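Local coordinates for protein galectin (Xenopus laevis, PDB 3WUD) that binds beta-galactosides such as lactose as a proto-type skin lectin with a beta-sandwich fold, close to but distinct from galectin-1, at residues N78-I90 against K100-P112. Sequence-based numbering, arbitrary orientation.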
loop_
_atom_site.group_PDB
_atom_site.type_symbol
_atom_site.label_atom_id
_atom_site.label_comp_id
_atom_site.label_asym_id
_atom_site.label_seq_id
_atom_site.Cartn_x
_atom_site.Cartn_y
_atom_site.Cartn_z
ATOM N N ASN A 78 20.669 -11.469 -15.111
ATOM C CA ASN A 78 20.917 -12.815 -14.618
ATOM C C ASN A 78 20.849 -12.911 -13.062
ATOM O O ASN A 78 20.649 -13.958 -12.529
ATOM C CB ASN A 78 22.265 -13.453 -15.091
ATOM C CG ASN A 78 22.334 -13.644 -16.589
ATOM O OD1 ASN A 78 21.340 -13.476 -17.290
ATOM N ND2 ASN A 78 23.512 -14.009 -17.109
ATOM N N VAL A 79 20.926 -11.816 -12.325
ATOM C CA VAL A 79 20.798 -11.968 -10.870
ATOM C C VAL A 79 19.405 -12.482 -10.551
ATOM O O VAL A 79 18.430 -12.053 -11.168
ATOM C CB VAL A 79 21.052 -10.654 -10.147
ATOM C CG1 VAL A 79 19.971 -9.661 -10.419
ATOM C CG2 VAL A 79 21.110 -10.887 -8.643
ATOM N N PHE A 80 19.302 -13.386 -9.578
ATOM C CA PHE A 80 18.010 -14.007 -9.270
ATOM C C PHE A 80 17.989 -14.652 -7.897
ATOM O O PHE A 80 18.021 -15.885 -7.783
ATOM C CB PHE A 80 17.684 -15.052 -10.334
ATOM C CG PHE A 80 16.217 -15.370 -10.464
ATOM C CD1 PHE A 80 15.396 -14.570 -11.240
ATOM C CD2 PHE A 80 15.632 -16.499 -9.882
ATOM C CE1 PHE A 80 14.039 -14.856 -11.387
ATOM C CE2 PHE A 80 14.263 -16.753 -9.970
ATOM C CZ PHE A 80 13.449 -15.913 -10.752
ATOM N N PRO A 81 17.886 -13.850 -6.868
ATOM C CA PRO A 81 17.824 -14.385 -5.494
ATOM C C PRO A 81 16.431 -14.798 -5.041
ATOM O O PRO A 81 16.080 -14.589 -3.863
ATOM C CB PRO A 81 18.204 -13.176 -4.687
ATOM C CG PRO A 81 17.616 -12.064 -5.456
ATOM C CD PRO A 81 17.867 -12.389 -6.887
ATOM N N PHE A 82 15.588 -15.259 -5.940
ATOM C CA PHE A 82 14.218 -15.549 -5.570
ATOM C C PHE A 82 13.972 -17.063 -5.517
ATOM O O PHE A 82 14.664 -17.798 -6.170
ATOM C CB PHE A 82 13.223 -14.842 -6.538
ATOM C CG PHE A 82 13.512 -13.389 -6.752
ATOM C CD1 PHE A 82 13.087 -12.457 -5.832
ATOM C CD2 PHE A 82 14.138 -12.939 -7.931
ATOM C CE1 PHE A 82 13.377 -11.140 -6.019
ATOM C CE2 PHE A 82 14.385 -11.613 -8.140
ATOM C CZ PHE A 82 13.991 -10.725 -7.185
ATOM N N GLN A 83 13.063 -17.494 -4.626
ATOM C CA GLN A 83 12.546 -18.859 -4.576
ATOM C C GLN A 83 11.037 -18.838 -4.543
ATOM O O GLN A 83 10.406 -17.992 -3.914
ATOM C CB GLN A 83 13.030 -19.591 -3.299
ATOM C CG GLN A 83 14.378 -19.090 -2.801
ATOM C CD GLN A 83 15.004 -19.929 -1.688
ATOM O OE1 GLN A 83 14.324 -20.396 -0.763
ATOM N NE2 GLN A 83 16.325 -20.096 -1.764
ATOM N N GLN A 84 10.453 -19.828 -5.193
ATOM C CA GLN A 84 9.032 -20.039 -5.163
ATOM C C GLN A 84 8.674 -20.542 -3.782
ATOM O O GLN A 84 9.479 -21.237 -3.158
ATOM C CB GLN A 84 8.624 -21.104 -6.196
ATOM C CG GLN A 84 8.816 -20.684 -7.645
ATOM C CD GLN A 84 8.932 -21.881 -8.569
ATOM O OE1 GLN A 84 9.733 -22.769 -8.300
ATOM N NE2 GLN A 84 8.139 -21.926 -9.636
ATOM N N GLY A 85 7.514 -20.141 -3.286
ATOM C CA GLY A 85 7.108 -20.493 -1.926
ATOM C C GLY A 85 7.918 -19.880 -0.794
ATOM O O GLY A 85 8.167 -20.537 0.245
ATOM N N ALA A 86 8.304 -18.619 -0.974
ATOM C CA ALA A 86 9.110 -17.903 -0.020
ATOM C C ALA A 86 8.789 -16.423 -0.071
ATOM O O ALA A 86 8.326 -15.922 -1.090
ATOM C CB ALA A 86 10.587 -18.079 -0.323
ATOM N N GLU A 87 9.141 -15.745 1.014
ATOM C CA GLU A 87 9.116 -14.299 1.090
ATOM C C GLU A 87 10.312 -13.677 0.366
ATOM O O GLU A 87 11.400 -14.298 0.275
ATOM C CB GLU A 87 9.116 -13.878 2.567
ATOM C CG GLU A 87 8.541 -12.497 2.833
ATOM C CD GLU A 87 7.998 -12.365 4.262
ATOM O OE1 GLU A 87 8.731 -12.670 5.204
ATOM O OE2 GLU A 87 6.839 -12.001 4.444
ATOM N N THR A 88 10.096 -12.490 -0.200
ATOM C CA THR A 88 11.163 -11.701 -0.755
ATOM C C THR A 88 10.924 -10.238 -0.402
ATOM O O THR A 88 9.826 -9.894 -0.104
ATOM C CB THR A 88 11.310 -11.898 -2.265
ATOM O OG1 THR A 88 12.539 -11.263 -2.674
ATOM C CG2 THR A 88 10.072 -11.326 -3.010
ATOM N N SER A 89 11.981 -9.428 -0.398
ATOM C CA SER A 89 11.905 -7.979 -0.173
ATOM C C SER A 89 12.776 -7.297 -1.212
ATOM O O SER A 89 13.894 -7.757 -1.514
ATOM C CB SER A 89 12.329 -7.619 1.268
ATOM O OG SER A 89 13.687 -7.869 1.430
ATOM N N ILE A 90 12.267 -6.243 -1.852
ATOM C CA ILE A 90 13.017 -5.496 -2.860
ATOM C C ILE A 90 12.867 -3.999 -2.543
ATOM O O ILE A 90 11.718 -3.599 -2.153
ATOM C CB ILE A 90 12.455 -5.812 -4.281
ATOM C CG1 ILE A 90 12.470 -7.336 -4.558
ATOM C CG2 ILE A 90 13.181 -5.021 -5.369
ATOM C CD1 ILE A 90 11.107 -7.910 -4.814
ATOM N N LYS A 100 17.351 2.613 -8.831
ATOM C CA LYS A 100 18.273 1.618 -8.350
ATOM C C LYS A 100 17.430 0.561 -7.668
ATOM O O LYS A 100 16.632 0.884 -6.755
ATOM C CB LYS A 100 19.298 2.276 -7.388
ATOM C CG LYS A 100 20.219 1.308 -6.686
ATOM C CD LYS A 100 21.055 2.079 -5.656
ATOM C CE LYS A 100 22.536 1.942 -5.931
ATOM N NZ LYS A 100 22.896 2.496 -7.266
ATOM N N VAL A 101 17.583 -0.694 -8.104
ATOM C CA VAL A 101 16.792 -1.814 -7.579
ATOM C C VAL A 101 17.714 -2.579 -6.658
ATOM O O VAL A 101 18.786 -3.014 -7.120
ATOM C CB VAL A 101 16.351 -2.752 -8.652
ATOM C CG1 VAL A 101 15.581 -3.936 -8.089
ATOM C CG2 VAL A 101 15.519 -1.982 -9.727
ATOM N N LYS A 102 17.300 -2.710 -5.413
ATOM C CA LYS A 102 18.164 -3.363 -4.351
ATOM C C LYS A 102 17.478 -4.624 -3.867
ATOM O O LYS A 102 16.341 -4.606 -3.372
ATOM C CB LYS A 102 18.388 -2.376 -3.169
ATOM C CG LYS A 102 18.764 -0.978 -3.532
ATOM C CD LYS A 102 18.952 -0.135 -2.266
ATOM C CE LYS A 102 18.943 1.339 -2.560
ATOM N NZ LYS A 102 18.508 2.094 -1.358
ATOM N N LEU A 103 18.175 -5.755 -4.005
ATOM C CA LEU A 103 17.690 -7.043 -3.707
ATOM C C LEU A 103 18.159 -7.475 -2.301
ATOM O O LEU A 103 19.135 -6.885 -1.731
ATOM C CB LEU A 103 18.140 -8.011 -4.765
ATOM C CG LEU A 103 17.694 -7.617 -6.194
ATOM C CD1 LEU A 103 18.303 -8.545 -7.210
ATOM C CD2 LEU A 103 16.168 -7.557 -6.279
ATOM N N SER A 104 17.467 -8.491 -1.798
ATOM C CA SER A 104 17.589 -8.997 -0.434
ATOM C C SER A 104 18.957 -9.554 -0.125
ATOM O O SER A 104 19.355 -9.558 1.021
ATOM C CB SER A 104 16.546 -10.117 -0.177
ATOM O OG SER A 104 16.676 -11.226 -1.121
ATOM N N ASP A 105 19.670 -10.037 -1.124
ATOM C CA ASP A 105 21.019 -10.570 -0.972
ATOM C C ASP A 105 22.121 -9.530 -1.214
ATOM O O ASP A 105 23.259 -9.864 -1.422
ATOM C CB ASP A 105 21.195 -11.822 -1.898
ATOM C CG ASP A 105 21.248 -11.456 -3.385
ATOM O OD1 ASP A 105 21.705 -12.265 -4.248
ATOM O OD2 ASP A 105 20.873 -10.319 -3.713
ATOM N N GLY A 106 21.770 -8.240 -1.227
ATOM C CA GLY A 106 22.690 -7.203 -1.482
ATOM C C GLY A 106 22.975 -6.827 -2.932
ATOM O O GLY A 106 23.600 -5.784 -3.180
ATOM N N GLN A 107 22.580 -7.656 -3.891
ATOM C CA GLN A 107 22.807 -7.350 -5.300
ATOM C C GLN A 107 21.906 -6.222 -5.702
ATOM O O GLN A 107 20.812 -6.149 -5.207
ATOM C CB GLN A 107 22.552 -8.592 -6.145
ATOM C CG GLN A 107 23.567 -9.662 -5.799
ATOM C CD GLN A 107 23.990 -10.448 -7.022
ATOM O OE1 GLN A 107 24.791 -9.966 -7.854
ATOM N NE2 GLN A 107 23.451 -11.666 -7.141
ATOM N N GLU A 108 22.393 -5.365 -6.590
ATOM C CA GLU A 108 21.693 -4.153 -6.990
ATOM C C GLU A 108 21.888 -3.939 -8.495
ATOM O O GLU A 108 22.971 -4.278 -9.030
ATOM C CB GLU A 108 22.347 -2.948 -6.340
ATOM C CG GLU A 108 22.174 -2.769 -4.852
ATOM C CD GLU A 108 23.040 -1.623 -4.354
ATOM O OE1 GLU A 108 23.711 -1.005 -5.214
ATOM O OE2 GLU A 108 23.021 -1.326 -3.140
ATOM N N PHE A 109 20.943 -3.264 -9.160
ATOM C CA PHE A 109 21.187 -2.849 -10.534
ATOM C C PHE A 109 20.364 -1.623 -10.800
ATOM O O PHE A 109 19.469 -1.304 -10.025
ATOM C CB PHE A 109 20.881 -4.005 -11.506
ATOM C CG PHE A 109 19.406 -4.399 -11.574
ATOM C CD1 PHE A 109 18.512 -3.755 -12.456
ATOM C CD2 PHE A 109 18.920 -5.438 -10.780
ATOM C CE1 PHE A 109 17.161 -4.157 -12.497
ATOM C CE2 PHE A 109 17.586 -5.859 -10.875
ATOM C CZ PHE A 109 16.701 -5.187 -11.698
ATOM N N ASN A 110 20.725 -0.868 -11.825
ATOM C CA ASN A 110 20.024 0.358 -12.140
ATOM C C ASN A 110 19.243 0.143 -13.393
ATOM O O ASN A 110 19.684 -0.557 -14.296
ATOM C CB ASN A 110 20.978 1.531 -12.392
ATOM C CG ASN A 110 21.837 1.843 -11.193
ATOM O OD1 ASN A 110 21.374 1.823 -10.073
ATOM N ND2 ASN A 110 23.099 2.083 -11.443
ATOM N N PHE A 111 18.177 0.884 -13.497
ATOM C CA PHE A 111 17.284 0.903 -14.644
ATOM C C PHE A 111 17.013 2.346 -15.049
ATOM O O PHE A 111 16.599 3.136 -14.250
ATOM C CB PHE A 111 15.955 0.157 -14.331
ATOM C CG PHE A 111 15.069 -0.032 -15.544
ATOM C CD1 PHE A 111 15.333 -1.028 -16.482
ATOM C CD2 PHE A 111 13.948 0.777 -15.726
ATOM C CE1 PHE A 111 14.527 -1.180 -17.595
ATOM C CE2 PHE A 111 13.153 0.656 -16.879
ATOM C CZ PHE A 111 13.447 -0.338 -17.798
ATOM N N PRO A 112 17.220 2.678 -16.314
ATOM C CA PRO A 112 17.098 4.055 -16.688
ATOM C C PRO A 112 15.669 4.593 -16.656
ATOM O O PRO A 112 14.701 3.886 -16.925
ATOM C CB PRO A 112 17.670 4.058 -18.098
ATOM C CG PRO A 112 17.403 2.733 -18.637
ATOM C CD PRO A 112 17.527 1.817 -17.462
HETATM O O HOH W 1 14.809 -12.268 -2.390
HETATM O O HOH W 2 15.111 -9.641 -3.382
#
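The hydroxyls of T88 and S104 meet through one water: T88 OG1 and S104 OG each lie 2.5 Å from it, and the same water donates to P81 O. Three groups thus fix it where the antiparallel hairpin of strands 86-95 and 98-103 parts, in the five-stranded sheet of the galectin beta-sandwich. A second water bridges the strands where they separate, giving a hydrogen to S89 O and accepting one from S104 N.

L103 packs between I90 and the 79-82 loop. Its chi1 of -58° sets CG beside the backbone N, and the two methyls go to different partners. L103 CD1 reaches tip to tip toward V79 CG1 (3.8 Å) and passes across the P81 ring at CD; L103 CD2 comes obliquely to F82 CZ at 3.9 Å and also touches I90 CG2. I90 lies alongside both V101 and L103, pointing the same way, so the hairpin presents one apolar surface. F82 carries it across the sandwich to I61 and P50, while the F109 side chain, about 13 Å from the bound galactose, rests on F48.

The type I turn from L103 to G106, which includes S104, links strand 98-103 to strand 108-112. There D105 OD1 sits 3.6 Å from P81 CB, and D105 OD2 accepts a hydrogen bond from Q107 N in an Asx turn (3.2 Å), the donor lying 52° out of the carboxylate plane.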